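PDB 6OMZ: dihydropteroate synthase from Mycobacterium smegmatis, which probably catalyses the condensation of para-aminobenzoate with 6-hydroxymethyl-7,8-dihydropterin diphosphate to form 7,8-dihydropteroate, the immediate precursor of folates. Local coordinates for residues Val22-Val27 with Gly58-Asp63; Gly65-Arg70 with Asp102-Asp107; His118-Val123 with Val141-Met146. The protein carries 1 engineered substitution. All coordinates share one frame; numbering follows the deposited sequence.

Interaction 1. Residues Val22-Val27 with Gly58-Asp63; sequences VQVMGV and GAQIID. With EDO (1,2-ethanediol), chain L.
Strands 23-27 and 61-63 run parallel with their short axes 33° apart, pairing Met-25 with Ile-61, Gly-26 with Ile-62 and Val-27 with Asp-63. Both backbone polar atoms of Gly-26 bond to strand 61-63, N donating to Ile-61 O (2.8 Å) and O accepting from Asp-63 N (2.8 Å). Val-24 O takes two donors, Gln-60 N and Ile-61 N, where the incoming chain turns into the strand. The bend of Gln-60 at chi2 (69°) turns its amide back toward strand 23-27, where OE1 accepts a nearly straight bond from Val-24 N (2.8 Å, 171°) and extends the ladder with a side chain; a water joins the same OE1 to Val-22 O. These are the first two strands of a TIM barrel, linked through helix 44-56. Met-25, Val-27, Ile-61 and Asp-63 line its interior. There Met-25 CG and SD pass over Asp-63 CB, with CG 3.6 Å away, while Met-25 CE reaches Ile-61 CG2 at 4.1 Å. Asp-63 carries its carboxylate onward to Ser-100 and a salt bridge with Arg-269. On the outer face Ala-59 CB lies 3.7 Å from Val-24 O, under helix 273-287, and Ile-62 packs on Leu-54 and Val-55 of helix 44-56.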
loop_
_atom_site.group_PDB
_atom_site.type_symbol
_atom_site.label_atom_id
_atom_site.label_comp_id
_atom_site.label_asym_id
_atom_site.label_seq_id
_atom_site.Cartn_x
_atom_site.Cartn_y
_atom_site.Cartn_z
ATOM N N VAL A 22 9.615 -11.520 -2.763
ATOM C CA VAL A 22 8.631 -10.503 -2.413
ATOM C C VAL A 22 9.159 -9.117 -2.775
ATOM O O VAL A 22 10.327 -8.785 -2.529
ATOM C CB VAL A 22 8.274 -10.608 -0.921
ATOM C CG1 VAL A 22 9.515 -10.480 -0.058
ATOM C CG2 VAL A 22 7.246 -9.556 -0.537
ATOM N N GLN A 23 8.296 -8.301 -3.371
ATOM C CA GLN A 23 8.636 -6.919 -3.681
ATOM C C GLN A 23 8.439 -6.050 -2.446
ATOM O O GLN A 23 7.348 -6.019 -1.866
ATOM C CB GLN A 23 7.764 -6.402 -4.830
ATOM C CG GLN A 23 7.815 -7.274 -6.070
ATOM C CD GLN A 23 9.175 -7.245 -6.727
ATOM O OE1 GLN A 23 9.947 -8.200 -6.629
ATOM N NE2 GLN A 23 9.484 -6.136 -7.387
ATOM N N VAL A 24 9.477 -5.325 -2.048
ATOM C CA VAL A 24 9.347 -4.377 -0.947
ATOM C C VAL A 24 8.989 -3.010 -1.521
ATOM O O VAL A 24 9.756 -2.427 -2.291
ATOM C CB VAL A 24 10.626 -4.323 -0.100
ATOM C CG1 VAL A 24 10.535 -3.204 0.942
ATOM C CG2 VAL A 24 10.807 -5.659 0.611
ATOM N N MET A 25 7.812 -2.509 -1.153
ATOM C CA MET A 25 7.317 -1.218 -1.612
ATOM C C MET A 25 7.505 -0.204 -0.485
ATOM O O MET A 25 6.815 -0.274 0.536
ATOM C CB MET A 25 5.851 -1.341 -2.023
ATOM C CG MET A 25 5.175 -0.029 -2.390
ATOM S SD MET A 25 3.395 -0.244 -2.616
ATOM C CE MET A 25 3.342 -1.048 -4.221
ATOM N N GLY A 26 8.435 0.734 -0.669
ATOM C CA GLY A 26 8.661 1.790 0.317
ATOM C C GLY A 26 7.809 3.029 0.053
ATOM O O GLY A 26 7.658 3.468 -1.085
ATOM N N VAL A 27 7.280 3.605 1.132
ATOM C CA VAL A 27 6.290 4.682 1.053
ATOM C C VAL A 27 6.989 6.036 1.114
ATOM O O VAL A 27 7.776 6.297 2.029
ATOM C CB VAL A 27 5.266 4.566 2.196
ATOM C CG1 VAL A 27 4.322 5.786 2.209
ATOM C CG2 VAL A 27 4.457 3.305 2.060
ATOM N N GLY A 58 16.991 -1.027 -0.186
ATOM C CA GLY A 58 16.527 -2.280 -0.757
ATOM C C GLY A 58 15.106 -2.300 -1.291
ATOM O O GLY A 58 14.608 -3.383 -1.623
ATOM N N ALA A 59 14.428 -1.156 -1.394
ATOM C CA ALA A 59 13.070 -1.171 -1.929
ATOM C C ALA A 59 13.089 -1.447 -3.431
ATOM O O ALA A 59 13.933 -0.927 -4.167
ATOM C CB ALA A 59 12.363 0.158 -1.644
ATOM N N GLN A 60 12.167 -2.297 -3.878
ATOM C CA GLN A 60 11.948 -2.525 -5.307
ATOM C C GLN A 60 11.015 -1.491 -5.927
ATOM O O GLN A 60 11.129 -1.184 -7.119
ATOM C CB GLN A 60 11.345 -3.917 -5.540
ATOM C CG GLN A 60 12.327 -5.069 -5.466
ATOM C CD GLN A 60 12.857 -5.309 -4.080
ATOM O OE1 GLN A 60 12.094 -5.493 -3.130
ATOM N NE2 GLN A 60 14.180 -5.311 -3.947
ATOM N N ILE A 61 10.072 -0.973 -5.154
ATOM C CA ILE A 61 9.057 -0.054 -5.651
ATOM C C ILE A 61 8.956 1.096 -4.665
ATOM O O ILE A 61 8.988 0.874 -3.451
ATOM C CB ILE A 61 7.685 -0.746 -5.799
ATOM C CG1 ILE A 61 7.772 -1.926 -6.771
ATOM C CG2 ILE A 61 6.603 0.269 -6.239
ATOM C CD1 ILE A 61 6.560 -2.838 -6.746
ATOM N N ILE A 62 8.844 2.320 -5.173
ATOM C CA ILE A 62 8.567 3.481 -4.326
ATOM C C ILE A 62 7.125 3.901 -4.576
ATOM O O ILE A 62 6.758 4.218 -5.710
ATOM C CB ILE A 62 9.529 4.645 -4.593
ATOM C CG1 ILE A 62 10.981 4.230 -4.288
ATOM C CG2 ILE A 62 9.121 5.837 -3.746
ATOM C CD1 ILE A 62 11.200 3.725 -2.854
ATOM N N ASP A 63 6.313 3.890 -3.516
ATOM C CA ASP A 63 4.903 4.265 -3.576
ATOM C C ASP A 63 4.790 5.735 -3.168
ATOM O O ASP A 63 4.957 6.068 -1.992
ATOM C CB ASP A 63 4.082 3.359 -2.653
ATOM C CG ASP A 63 2.577 3.621 -2.739
ATOM O OD1 ASP A 63 2.030 3.676 -3.860
ATOM O OD2 ASP A 63 1.935 3.746 -1.678
HETATM C C1 EDO L . 13.790 0.717 -7.496
HETATM O O1 EDO L . 12.706 0.542 -8.415
HETATM C C2 EDO L . 14.857 -0.324 -7.809
HETATM O O2 EDO L . 15.126 -0.273 -9.213
HETATM O O HOH W 1 12.809 -8.205 -1.810
#

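Interaction 2. Residues Gly65-Arg70 with Asp102-Asp107; sequences GGESTR and DTMHAD. With PMM (pterin-6-yl-methyl-monophosphate), chain D.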
loop_
_atom_site.group_PDB
_atom_site.type_symbol
_atom_site.label_atom_id
_atom_site.label_comp_id
_atom_site.label_asym_id
_atom_site.label_seq_id
_atom_site.Cartn_x
_atom_site.Cartn_y
_atom_site.Cartn_z
ATOM N N GLY A 65 2.741 9.233 -2.633
ATOM C CA GLY A 65 1.393 9.721 -2.363
ATOM C C GLY A 65 1.393 11.185 -1.964
ATOM O O GLY A 65 2.381 11.708 -1.447
ATOM N N GLY A 66 0.267 11.851 -2.224
ATOM C CA GLY A 66 0.152 13.256 -1.883
ATOM C C GLY A 66 -0.944 13.546 -0.882
ATOM O O GLY A 66 -1.076 14.668 -0.384
ATOM N N GLU A 67 -1.736 12.531 -0.578
ATOM C CA GLU A 67 -2.919 12.689 0.240
ATOM C C GLU A 67 -2.871 11.709 1.403
ATOM O O GLU A 67 -2.077 10.764 1.426
ATOM C CB GLU A 67 -4.190 12.471 -0.596
ATOM C CG GLU A 67 -5.294 13.441 -0.293
ATOM C CD GLU A 67 -6.339 13.455 -1.379
ATOM O OE1 GLU A 67 -6.821 12.366 -1.752
ATOM O OE2 GLU A 67 -6.665 14.555 -1.873
ATOM N N SER A 68 -3.734 11.967 2.378
ATOM C CA SER A 68 -4.018 11.050 3.469
ATOM C C SER A 68 -5.516 10.775 3.452
ATOM O O SER A 68 -6.298 11.598 2.981
ATOM C CB SER A 68 -3.568 11.662 4.810
ATOM O OG SER A 68 -4.261 11.112 5.910
ATOM N N THR A 69 -5.920 9.606 3.938
ATOM C CA THR A 69 -7.337 9.299 4.067
ATOM C C THR A 69 -7.790 9.181 5.511
ATOM O O THR A 69 -8.975 8.966 5.743
ATOM C CB THR A 69 -7.680 7.992 3.345
ATOM O OG1 THR A 69 -6.779 6.973 3.794
ATOM C CG2 THR A 69 -7.577 8.156 1.827
ATOM N N ARG A 70 -6.894 9.317 6.480
ATOM C CA ARG A 70 -7.281 9.073 7.861
ATOM C C ARG A 70 -8.163 10.203 8.397
ATOM O O ARG A 70 -8.143 11.322 7.876
ATOM C CB ARG A 70 -6.041 8.896 8.733
ATOM C CG ARG A 70 -5.140 10.093 8.842
ATOM C CD ARG A 70 -3.938 9.729 9.711
ATOM N NE ARG A 70 -3.475 8.390 9.360
ATOM C CZ ARG A 70 -2.489 8.146 8.501
ATOM N NH1 ARG A 70 -1.854 9.158 7.931
ATOM N NH2 ARG A 70 -2.148 6.896 8.194
ATOM N N ASP A 102 -0.011 6.417 -5.291
ATOM C CA ASP A 102 -1.046 6.103 -4.306
ATOM C C ASP A 102 -2.109 7.192 -4.429
ATOM O O ASP A 102 -1.992 8.271 -3.847
ATOM C CB ASP A 102 -0.434 6.042 -2.907
ATOM C CG ASP A 102 -1.423 5.617 -1.827
ATOM O OD1 ASP A 102 -2.661 5.684 -2.028
ATOM O OD2 ASP A 102 -0.944 5.203 -0.751
ATOM N N THR A 103 -3.144 6.926 -5.229
ATOM C CA THR A 103 -4.229 7.888 -5.395
ATOM C C THR A 103 -5.517 7.136 -5.706
ATOM O O THR A 103 -5.497 6.043 -6.289
ATOM C CB THR A 103 -3.929 8.931 -6.505
ATOM O OG1 THR A 103 -4.922 9.977 -6.492
ATOM C CG2 THR A 103 -3.961 8.277 -7.887
ATOM N N MET A 104 -6.640 7.726 -5.275
ATOM C CA MET A 104 -7.982 7.293 -5.636
ATOM C C MET A 104 -8.557 8.072 -6.808
ATOM O O MET A 104 -9.691 7.797 -7.216
ATOM C CB MET A 104 -8.968 7.474 -4.470
ATOM C CG MET A 104 -8.574 6.934 -3.127
ATOM S SD MET A 104 -9.890 7.342 -1.940
ATOM C CE MET A 104 -9.742 9.119 -1.802
ATOM N N HIS A 105 -7.843 9.069 -7.316
ATOM C CA HIS A 105 -8.411 10.033 -8.249
ATOM C C HIS A 105 -7.821 9.809 -9.634
ATOM O O HIS A 105 -6.596 9.816 -9.796
ATOM C CB HIS A 105 -8.151 11.450 -7.746
ATOM C CG HIS A 105 -8.678 11.683 -6.364
ATOM N ND1 HIS A 105 -7.887 12.132 -5.327
ATOM C CD2 HIS A 105 -9.915 11.502 -5.843
ATOM C CE1 HIS A 105 -8.621 12.236 -4.230
ATOM N NE2 HIS A 105 -9.854 11.857 -4.516
ATOM N N ALA A 106 -8.700 9.596 -10.619
ATOM C CA ALA A 106 -8.258 9.180 -11.945
ATOM C C ALA A 106 -7.385 10.242 -12.606
ATOM O O ALA A 106 -6.392 9.916 -13.272
ATOM C CB ALA A 106 -9.470 8.856 -12.816
ATOM N N ASP A 107 -7.739 11.517 -12.443
ATOM C CA ASP A 107 -6.958 12.573 -13.075
ATOM C C ASP A 107 -5.568 12.653 -12.458
ATOM O O ASP A 107 -4.579 12.911 -13.161
ATOM C CB ASP A 107 -7.685 13.922 -12.960
ATOM C CG ASP A 107 -8.912 14.023 -13.853
ATOM O OD1 ASP A 107 -9.171 13.110 -14.671
ATOM O OD2 ASP A 107 -9.627 15.045 -13.734
HETATM N N5 PMM D . -2.306 2.015 3.527
HETATM C C6 PMM D . -2.268 3.356 3.408
HETATM C C7 PMM D . -2.136 3.951 2.166
HETATM N N8 PMM D . -2.069 3.281 1.009
HETATM N N1 PMM D . -2.122 1.282 -0.060
HETATM C C2 PMM D . -2.227 -0.044 -0.029
HETATM N N2 PMM D . -2.267 -0.730 -1.175
HETATM N N3 PMM D . -2.328 -0.759 1.131
HETATM C C4 PMM D . -2.346 -0.212 2.397
HETATM O O4 PMM D . -2.415 -0.925 3.392
HETATM C C4A PMM D . -2.254 1.263 2.415
HETATM C C8A PMM D . -2.137 1.950 1.144
HETATM C C9 PMM D . -2.489 4.155 4.659
HETATM O O10 PMM D . -1.345 4.009 5.542
HETATM P PA PMM D . -0.035 4.975 5.633
HETATM O O1P PMM D . 0.843 4.338 6.648
HETATM O O2P PMM D . 0.638 5.036 4.260
HETATM O O3P PMM D . -0.492 6.371 6.035
HETATM O O HOH W 2 -1.575 10.868 -4.143
HETATM O O HOH W 3 -6.148 10.030 -3.275
HETATM O O HOH W 4 -1.731 9.527 -1.297
#
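Glu-67 meets His-105 end-on: OE1 lies at the edge of the imidazole, near its plane and 3.1 Å from CE1, with the carboxylate turned 85° from the ring. Beside them Thr-69 CG2 and Met-104 CE make a looser apolar touch at 4.3 Å. Water does the remaining joining. One molecule donates to Glu-67 OE1 (2.9 Å) and accepts from Met-104 N, while two others link Asp-102 O to Gly-66 N and to Glu-67 N. Both segments also reach the ligand at the C-terminal end of the barrel strands. Arg-70, bent at chi3 (42°), brings NH2 to phosphate oxygen O3P (2.8 Å, 162°); the same NH2, like Thr-69 OG1, also bonds a citrate probably left from crystallisation. Asp-102, with CG anti to its backbone N, places OD2 2.8 Å from pterin N8. In the next shell Arg-269 forms a salt bridge with Asp-102, Thr-103 OG1 accepts from His-105 N in an ST turn just ahead of helix 106-114, and Glu-81 receives His-105 ND1, which fixes the ring. The two segments are thus joined by water and light packing, with the phosphate held from the loop and the pterin met from the strand end.

Interaction 3. Residues His118-Val123 with Val141-Met146; sequences HIVNDV and VPWILM. With PMM (pterin-6-yl-methyl-monophosphate), chain D; EDO (1,2-ethanediol), chain K.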
loop_
_atom_site.group_PDB
_atom_site.type_symbol
_atom_site.label_atom_id
_atom_site.label_comp_id
_atom_site.label_asym_id
_atom_site.label_seq_id
_atom_site.Cartn_x
_atom_site.Cartn_y
_atom_site.Cartn_z
ATOM N N HIS A 118 4.700 3.840 -12.870
ATOM C CA HIS A 118 4.426 2.635 -13.648
ATOM C C HIS A 118 3.394 1.712 -13.020
ATOM O O HIS A 118 3.101 0.661 -13.599
ATOM C CB HIS A 118 5.718 1.842 -13.888
ATOM C CG HIS A 118 6.584 2.416 -14.967
ATOM N ND1 HIS A 118 7.911 2.071 -15.118
ATOM C CD2 HIS A 118 6.312 3.305 -15.953
ATOM C CE1 HIS A 118 8.420 2.727 -16.147
ATOM N NE2 HIS A 118 7.471 3.483 -16.670
ATOM N N ILE A 119 2.866 2.053 -11.844
ATOM C CA ILE A 119 1.830 1.287 -11.159
ATOM C C ILE A 119 0.874 2.296 -10.532
ATOM O O ILE A 119 1.302 3.353 -10.071
ATOM C CB ILE A 119 2.439 0.385 -10.053
ATOM C CG1 ILE A 119 3.446 -0.626 -10.615
ATOM C CG2 ILE A 119 1.352 -0.327 -9.232
ATOM C CD1 ILE A 119 4.278 -1.245 -9.493
ATOM N N VAL A 120 -0.417 1.969 -10.488
ATOM C CA VAL A 120 -1.415 2.792 -9.801
ATOM C C VAL A 120 -1.898 2.028 -8.576
ATOM O O VAL A 120 -2.334 0.876 -8.694
ATOM C CB VAL A 120 -2.605 3.146 -10.713
ATOM C CG1 VAL A 120 -3.664 3.937 -9.911
ATOM C CG2 VAL A 120 -2.131 3.953 -11.903
ATOM N N ASN A 121 -1.820 2.666 -7.410
ATOM C CA ASN A 121 -2.199 2.065 -6.134
ATOM C C ASN A 121 -3.445 2.786 -5.614
ATOM O O ASN A 121 -3.351 3.907 -5.111
ATOM C CB ASN A 121 -1.047 2.172 -5.132
ATOM C CG ASN A 121 -1.422 1.634 -3.769
ATOM O OD1 ASN A 121 -2.285 0.767 -3.663
ATOM N ND2 ASN A 121 -0.779 2.149 -2.717
ATOM N N ASP A 122 -4.605 2.131 -5.706
ATOM C CA ASP A 122 -5.904 2.766 -5.448
ATOM C C ASP A 122 -6.523 2.190 -4.177
ATOM O O ASP A 122 -7.069 1.082 -4.197
ATOM C CB ASP A 122 -6.801 2.545 -6.658
ATOM C CG ASP A 122 -8.144 3.251 -6.558
ATOM O OD1 ASP A 122 -8.479 3.868 -5.515
ATOM O OD2 ASP A 122 -8.869 3.176 -7.567
ATOM N N VAL A 123 -6.465 2.948 -3.073
ATOM C CA VAL A 123 -7.023 2.434 -1.821
ATOM C C VAL A 123 -8.539 2.278 -1.894
ATOM O O VAL A 123 -9.125 1.595 -1.047
ATOM C CB VAL A 123 -6.615 3.304 -0.602
ATOM C CG1 VAL A 123 -5.073 3.363 -0.463
ATOM C CG2 VAL A 123 -7.226 4.704 -0.666
ATOM N N VAL A 141 -0.798 -0.562 -17.440
ATOM C CA VAL A 141 0.147 -0.714 -16.340
ATOM C C VAL A 141 -0.573 -1.441 -15.215
ATOM O O VAL A 141 -1.815 -1.546 -15.223
ATOM C CB VAL A 141 0.710 0.652 -15.866
ATOM C CG1 VAL A 141 1.521 1.331 -16.982
ATOM C CG2 VAL A 141 -0.424 1.548 -15.359
ATOM N N PRO A 142 0.159 -1.986 -14.239
ATOM C CA PRO A 142 -0.506 -2.695 -13.143
ATOM C C PRO A 142 -1.388 -1.776 -12.308
ATOM O O PRO A 142 -1.111 -0.586 -12.131
ATOM C CB PRO A 142 0.659 -3.257 -12.317
ATOM C CG PRO A 142 1.770 -3.393 -13.295
ATOM C CD PRO A 142 1.622 -2.191 -14.203
ATOM N N TRP A 143 -2.466 -2.357 -11.784
ATOM C CA TRP A 143 -3.427 -1.645 -10.949
ATOM C C TRP A 143 -3.596 -2.439 -9.662
ATOM O O TRP A 143 -3.983 -3.613 -9.708
ATOM C CB TRP A 143 -4.762 -1.492 -11.685
ATOM C CG TRP A 143 -5.804 -0.592 -11.044
ATOM C CD1 TRP A 143 -5.631 0.273 -9.993
ATOM C CD2 TRP A 143 -7.181 -0.483 -11.432
ATOM N NE1 TRP A 143 -6.818 0.914 -9.711
ATOM C CE2 TRP A 143 -7.783 0.469 -10.578
ATOM C CE3 TRP A 143 -7.963 -1.097 -12.419
ATOM C CZ2 TRP A 143 -9.130 0.822 -10.685
ATOM C CZ3 TRP A 143 -9.303 -0.739 -12.529
ATOM C CH2 TRP A 143 -9.873 0.214 -11.661
ATOM N N ILE A 144 -3.273 -1.814 -8.528
ATOM C CA ILE A 144 -3.470 -2.413 -7.210
ATOM C C ILE A 144 -4.847 -2.003 -6.707
ATOM O O ILE A 144 -5.119 -0.809 -6.527
ATOM C CB ILE A 144 -2.376 -1.966 -6.220
ATOM C CG1 ILE A 144 -0.985 -2.410 -6.698
ATOM C CG2 ILE A 144 -2.647 -2.537 -4.817
ATOM C CD1 ILE A 144 0.175 -1.674 -6.005
ATOM N N LEU A 145 -5.707 -2.997 -6.456
ATOM C CA LEU A 145 -7.053 -2.783 -5.931
ATOM C C LEU A 145 -7.060 -3.132 -4.445
ATOM O O LEU A 145 -7.011 -4.309 -4.082
ATOM C CB LEU A 145 -8.066 -3.643 -6.685
ATOM C CG LEU A 145 -8.119 -3.456 -8.204
ATOM C CD1 LEU A 145 -8.859 -4.616 -8.852
ATOM C CD2 LEU A 145 -8.796 -2.129 -8.544
ATOM N N MET A 146 -7.138 -2.118 -3.584
ATOM C CA MET A 146 -7.217 -2.354 -2.149
ATOM C C MET A 146 -8.666 -2.479 -1.698
ATOM O O MET A 146 -9.560 -1.814 -2.226
ATOM C CB MET A 146 -6.545 -1.224 -1.367
ATOM C CG MET A 146 -6.104 -1.649 0.028
ATOM S SD MET A 146 -5.764 -0.242 1.121
ATOM C CE MET A 146 -7.450 0.261 1.498
HETATM N N5 PMM D . -2.306 2.015 3.527
HETATM C C6 PMM D . -2.268 3.356 3.408
HETATM C C7 PMM D . -2.136 3.951 2.166
HETATM N N8 PMM D . -2.069 3.281 1.009
HETATM N N1 PMM D . -2.122 1.282 -0.060
HETATM C C2 PMM D . -2.227 -0.044 -0.029
HETATM N N2 PMM D . -2.267 -0.730 -1.175
HETATM N N3 PMM D . -2.328 -0.759 1.131
HETATM C C4 PMM D . -2.346 -0.212 2.397
HETATM O O4 PMM D . -2.415 -0.925 3.392
HETATM C C4A PMM D . -2.254 1.263 2.415
HETATM C C8A PMM D . -2.137 1.950 1.144
HETATM C C9 PMM D . -2.489 4.155 4.659
HETATM O O10 PMM D . -1.345 4.009 5.542
HETATM P PA PMM D . -0.035 4.975 5.633
HETATM O O1P PMM D . 0.843 4.338 6.648
HETATM O O2P PMM D . 0.638 5.036 4.260
HETATM O O3P PMM D . -0.492 6.371 6.035
HETATM C C1 EDO K . -12.634 -2.347 -3.323
HETATM O O1 EDO K . -12.272 -1.476 -2.240
HETATM C C2 EDO K . -13.477 -3.497 -2.786
HETATM O O2 EDO K . -14.592 -2.970 -2.056
#
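The indole of Trp-143 turns its pyrrole edge to strand 119-122: Val-120 O and Asp-122 OD2 lie at that edge, in the ring plane, while Leu-145 CD2 sits 3.4 Å above one face, over the ring centre. Asp-122 runs alongside with its carboxylate nearly coplanar with the indole, its CB 3.5 Å from Trp-143 NE1. That N-H is buried with no partner in the model; Asp-122 directs OD1 to Ser-124 and OD2 to Gly-126 N. A second flat group, the carboxamide of Asn-121, is twisted against the pterin plane and makes two bonds to it: OD1 accepts from N2 (2.9 Å, 174°) and ND2 donates to N1 (3.1 Å, 160°). Ile-144 CG2 packs against the same OD1, and Ile-144 CD1 against Ile-119 CG2 at 3.7 Å. Between the two faces, four backbone bonds form a parallel ladder from Val-120 N to Met-146 N, the two strands of a right-handed beta-alpha-beta crossover through helix 132-139 in the TIM barrel. At its C-terminal end Met-146 SD lies over the pterin face, 3.5 Å from N3, and Val-123 CG1 comes to N8 from the same side at 3.3 Å. The bend of Met-146 at chi3 (76°) carries CE back onto Val-123 CB (3.8 Å), tying the two together. Pairing one acceptor and one donor with N2 and N1 fixes the amide's rotation and reads the 2-aminopyrimidine edge, while Met-146 and Val-123 provide an apolar, polarisable cover for the ring.

In the fold
Around one barrel, the contacts follow in series along the chain and converge on the pterin site, with centres about 18 Å (interactions 1 and 2), about 14 Å (1 and 3) and about 11 Å (2 and 3) apart. Interaction 1 meets interaction 2 where Asp-63 OD2 and Asp-102 OD2 come within 3.4 Å, a like-charge pair that Arg-269 probably stabilises by bridging both. Asp-63 OD2 also receives a weak bond from Asn-121 ND2 (3.3 Å), a second-shell link into interaction 3. Deeper in the barrel, Met-25 CE touches Ile-144 CD1 at 3.7 Å. Interactions 2 and 3 share the ligand, and a probable hydrogen bond joins Thr-103 N to Asn-121 O (3.0 Å).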